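Sigma-54 interaction domain protein (Enterococcus faecalis, PDB 3GDW) is of incompletely known function, with this chain forming its PTS fructose IIA-like domain, part of a larger protein that probably binds ATP and DNA. Local coordinates at residues T94-S97 / T98-L102; E60-N63 / N64-L68. All blocks are in the same frame, centred on the assembly; numbering follows the deposited sequence. Where two conformers were deposited one is given.

Overall arrangement
Both contacts are local and lie in series along the chain, neither nested nor crossed. The N-terminal strand 6-12 runs in the middle of the parallel sheet, between 34-38 and 66-70. After helix 44-57, contact 2 turns the chain at 62-65 and delivers it into strand 66-70. The chain then passes through helix 78-86 and strand 90-93 to contact 1, where the loop 94-97 starts helix 98-109. The contacts sit on opposite sides of the chain's centre, their own centres about 19 Å apart. Strand 66-70 relates them: contact 2 lies at its beginning, while T70 at its far end and D71 just beyond it make backbone hydrogen bonds to T96 and M95 of contact 1.

Contact 1: T94-S97 / T98-L102; sequences TMTS and TMIVL
The methyl of T96 meets the side chains of I100 and V101 from the loop side of the helix start. CG2 of T96 approaches CG2 of V101 to 3.6 Å, the two side chains crossing near a right angle, and reaches CB of I100 at 3.8 Å on a more slanting course. T96 divides its branches: CG2 stands opposite the backbone nitrogen and faces the helix, whereas OG1 is hydrogen-bonded to the carbonyl of T70. Beside this apolar patch the carbonyl of S97 opens the helix. V101 N donates to S97 O over 3.1 Å with an N-H...O angle of 167°, and I100 N adds a weak bond to the same oxygen at 3.0 Å. This is the N terminus of helix 98-109, entered from strand 90-93 of the parallel sheet, with S97 at the N-cap. With chi1 at -167°, S97 OG takes a hydrogen bond from a water at 2.7 Å, and the water accepts one from M99 N at 3.0 Å, so the first-turn amide of M99 is served through solvent. OG also bonds T96 O of the second subunit, and T98 OG1 bonds D71 OD2 of that subunit, placing this helix start at the dimer interface. I100 goes on to I121 and F125 of helix 114-135, while V101 rests on V9 and A24.

Contact 2: E60-N63 / N64-L68; sequences ESLN and NGILL
One face of the N64 carboxamide is turned to the carbonyl group of N63, with N63 C 3.6 Å from N64 CG and close to the normal of the amide plane. The two flat groups are far from parallel, since the N64 amide and the peptide joining N63 to N64 make an angle of about 65°. N64 OD1 is likewise close to that carbonyl, 3.7 Å from N63 C. At the nitrogen end ND2 donates to A3 O, with a weak bond to S1 O; both residues probably belong to the leftover expression tag, so this hold on the amide is probably not a native feature. The fold-back is a type I beta turn from L62 to G65, closed by a weak hydrogen bond in which G65 N gives to L62 O at 3.3 Å. G65 has a positive phi of 98°, a backbone conformation that glycine takes readily. Across the turn, L62 and I66 meet methyl to methyl, CD1 to CD1 at 4.2 Å, on slanting courses. I66 reaches there with an extended chain (chi2 168°), its side chain also resting on V55 of helix 44-57 and on I88. Backbone bonds of G65 and L67 to strand 6-12 and of I66 to R89 and K91 carry the chain into the sheet. The arrangement is that of the alpha-to-beta link in a beta-alpha-beta crossover, the repeated element of this parallel alpha/beta IIA domain.

Contact 1: T94-S97 / T98-L102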
loop_
_atom_site.group_PDB
_atom_site.type_symbol
_atom_site.label_atom_id
_atom_site.label_comp_id
_atom_site.label_asym_id
_atom_site.label_seq_id
_atom_site.Cartn_x
_atom_site.Cartn_y
_atom_site.Cartn_z
ATOM N N THR B 94 -8.209 1.746 5.846
ATOM C CA THR B 94 -6.862 2.332 5.768
ATOM C C THR B 94 -5.789 1.292 5.429
ATOM O O THR B 94 -6.067 0.092 5.400
ATOM C CB THR B 94 -6.430 2.994 7.115
ATOM O OG1 THR B 94 -6.376 2.010 8.153
ATOM C CG2 THR B 94 -7.379 4.076 7.524
HETATM N N MSE B 95 -4.563 1.775 5.195
HETATM C CA MSE B 95 -3.379 0.921 5.006
HETATM C C MSE B 95 -3.547 0.050 3.759
HETATM O O MSE B 95 -3.052 -1.061 3.696
HETATM C CB MSE B 95 -3.083 0.075 6.272
HETATM C CG MSE B 95 -2.912 0.876 7.556
HETATM SE SE MSE B 95 -1.321 2.039 7.549
HETATM C CE MSE B 95 -2.180 3.679 8.211
ATOM N N THR B 96 -4.291 0.567 2.784
ATOM C CA THR B 96 -4.606 -0.196 1.579
ATOM C C THR B 96 -3.338 -0.433 0.756
ATOM O O THR B 96 -2.518 0.454 0.616
ATOM C CB THR B 96 -5.646 0.524 0.716
ATOM O OG1 THR B 96 -6.840 0.730 1.477
ATOM C CG2 THR B 96 -6.004 -0.325 -0.483
ATOM N N SER B 97 -3.162 -1.666 0.273
ATOM C CA SER B 97 -2.063 -2.020 -0.610
ATOM C C SER B 97 -2.661 -2.633 -1.894
ATOM O O SER B 97 -3.856 -2.816 -1.986
ATOM C CB SER B 97 -1.136 -3.023 0.094
ATOM O OG SER B 97 0.088 -3.140 -0.614
ATOM N N THR B 98 -1.811 -2.944 -2.872
ATOM C CA THR B 98 -2.248 -3.453 -4.195
ATOM C C THR B 98 -3.220 -4.628 -4.078
ATOM O O THR B 98 -4.245 -4.649 -4.742
ATOM C CB THR B 98 -1.010 -3.882 -5.022
ATOM O OG1 THR B 98 0.008 -2.891 -4.869
ATOM C CG2 THR B 98 -1.355 -3.991 -6.503
HETATM N N MSE B 99 -2.899 -5.585 -3.207
HETATM C CA MSE B 99 -3.704 -6.802 -3.041
HETATM C C MSE B 99 -5.096 -6.518 -2.576
HETATM O O MSE B 99 -6.036 -7.187 -3.001
HETATM C CB MSE B 99 -3.064 -7.752 -2.047
HETATM C CG MSE B 99 -1.834 -8.392 -2.613
HETATM SE SE MSE B 99 -2.295 -9.385 -4.253
HETATM C CE MSE B 99 -4.118 -10.083 -3.832
ATOM N N ILE B 100 -5.202 -5.530 -1.691
ATOM C CA ILE B 100 -6.476 -5.096 -1.128
ATOM C C ILE B 100 -7.319 -4.426 -2.219
ATOM O O ILE B 100 -8.501 -4.734 -2.326
ATOM C CB ILE B 100 -6.292 -4.116 0.066
ATOM C CG1 ILE B 100 -5.496 -4.770 1.200
ATOM C CG2 ILE B 100 -7.639 -3.693 0.606
ATOM C CD1 ILE B 100 -6.027 -6.160 1.574
ATOM N N VAL B 101 -6.724 -3.538 -3.025
ATOM C CA VAL B 101 -7.449 -2.970 -4.183
ATOM C C VAL B 101 -7.923 -4.129 -5.098
ATOM O O VAL B 101 -9.099 -4.199 -5.495
ATOM C CB VAL B 101 -6.597 -1.952 -4.996
ATOM C CG1 VAL B 101 -7.404 -1.375 -6.166
ATOM C CG2 VAL B 101 -6.061 -0.823 -4.093
ATOM N N LEU B 102 -7.000 -5.038 -5.407
ATOM C CA LEU B 102 -7.330 -6.171 -6.261
ATOM C C LEU B 102 -8.513 -6.969 -5.730
ATOM O O LEU B 102 -9.456 -7.236 -6.463
ATOM C CB LEU B 102 -6.114 -7.075 -6.441
ATOM C CG LEU B 102 -6.249 -8.331 -7.315
ATOM C CD1 LEU B 102 -6.726 -7.933 -8.687
ATOM C CD2 LEU B 102 -4.900 -8.987 -7.441
HETATM O O HOH W 1 -0.388 -5.548 -1.658
#

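Contact 2: E60-N63 / N64-L68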
loop_
_atom_site.group_PDB
_atom_site.type_symbol
_atom_site.label_atom_id
_atom_site.label_comp_id
_atom_site.label_asym_id
_atom_site.label_seq_id
_atom_site.Cartn_x
_atom_site.Cartn_y
_atom_site.Cartn_z
ATOM N N GLU B 60 -27.395 7.202 -7.823
ATOM C CA GLU B 60 -28.348 6.161 -8.249
ATOM C C GLU B 60 -27.691 4.835 -8.637
ATOM O O GLU B 60 -28.362 3.807 -8.697
ATOM C CB GLU B 60 -29.256 6.654 -9.396
ATOM C CG GLU B 60 -29.862 8.062 -9.233
ATOM C CD GLU B 60 -30.462 8.336 -7.844
ATOM O OE1 GLU B 60 -30.971 7.389 -7.190
ATOM O OE2 GLU B 60 -30.419 9.517 -7.414
ATOM N N SER B 61 -26.388 4.864 -8.901
ATOM C CA SER B 61 -25.637 3.658 -9.256
ATOM C C SER B 61 -24.872 3.082 -8.049
ATOM O O SER B 61 -24.165 2.077 -8.160
ATOM C CB SER B 61 -24.681 3.953 -10.413
ATOM O OG SER B 61 -23.770 4.983 -10.057
ATOM N N LEU B 62 -25.031 3.730 -6.901
ATOM C CA LEU B 62 -24.322 3.360 -5.690
ATOM C C LEU B 62 -25.321 2.921 -4.607
ATOM O O LEU B 62 -25.124 3.187 -3.413
ATOM C CB LEU B 62 -23.437 4.528 -5.220
ATOM C CG LEU B 62 -22.312 4.995 -6.168
ATOM C CD1 LEU B 62 -21.758 6.356 -5.767
ATOM C CD2 LEU B 62 -21.183 3.972 -6.243
ATOM N N ASN B 63 -26.367 2.216 -5.048
ATOM C CA ASN B 63 -27.432 1.688 -4.182
ATOM C C ASN B 63 -26.988 0.648 -3.169
ATOM O O ASN B 63 -27.693 0.408 -2.187
ATOM C CB ASN B 63 -28.566 1.043 -4.995
ATOM C CG ASN B 63 -28.831 1.743 -6.294
ATOM O OD1 ASN B 63 -28.071 1.605 -7.253
ATOM N ND2 ASN B 63 -29.930 2.472 -6.351
ATOM N N ASN B 64 -25.857 -0.000 -3.422
ATOM C CA ASN B 64 -25.380 -1.046 -2.515
ATOM C C ASN B 64 -24.145 -0.654 -1.717
ATOM O O ASN B 64 -23.434 -1.503 -1.168
ATOM C CB ASN B 64 -25.191 -2.360 -3.269
ATOM C CG ASN B 64 -26.492 -2.897 -3.768
ATOM O OD1 ASN B 64 -27.446 -3.043 -3.000
ATOM N ND2 ASN B 64 -26.570 -3.144 -5.062
ATOM N N GLY B 65 -23.920 0.647 -1.641
ATOM C CA GLY B 65 -22.919 1.180 -0.749
ATOM C C GLY B 65 -21.603 1.479 -1.434
ATOM O O GLY B 65 -21.409 1.203 -2.621
ATOM N N ILE B 66 -20.699 2.056 -0.665
ATOM C CA ILE B 66 -19.414 2.546 -1.170
ATOM C C ILE B 66 -18.311 1.979 -0.291
ATOM O O ILE B 66 -18.452 1.958 0.936
ATOM C CB ILE B 66 -19.361 4.104 -1.060
ATOM C CG1 ILE B 66 -20.364 4.756 -2.024
ATOM C CG2 ILE B 66 -17.917 4.632 -1.242
ATOM C CD1 ILE B 66 -20.580 6.279 -1.773
ATOM N N LEU B 67 -17.216 1.527 -0.902
ATOM C CA LEU B 67 -16.029 1.196 -0.149
ATOM C C LEU B 67 -14.889 2.181 -0.477
ATOM O O LEU B 67 -14.442 2.245 -1.626
ATOM C CB LEU B 67 -15.609 -0.249 -0.478
ATOM C CG LEU B 67 -14.334 -0.762 0.168
ATOM C CD1 LEU B 67 -14.537 -0.933 1.697
ATOM C CD2 LEU B 67 -13.919 -2.073 -0.500
ATOM N N LEU B 68 -14.443 2.931 0.530
ATOM C CA LEU B 68 -13.267 3.823 0.420
ATOM C C LEU B 68 -12.038 3.083 0.896
ATOM O O LEU B 68 -11.997 2.605 2.041
ATOM C CB LEU B 68 -13.419 5.072 1.300
ATOM C CG LEU B 68 -14.631 5.976 1.041
ATOM C CD1 LEU B 68 -14.478 7.293 1.818
ATOM C CD2 LEU B 68 -14.836 6.286 -0.465
#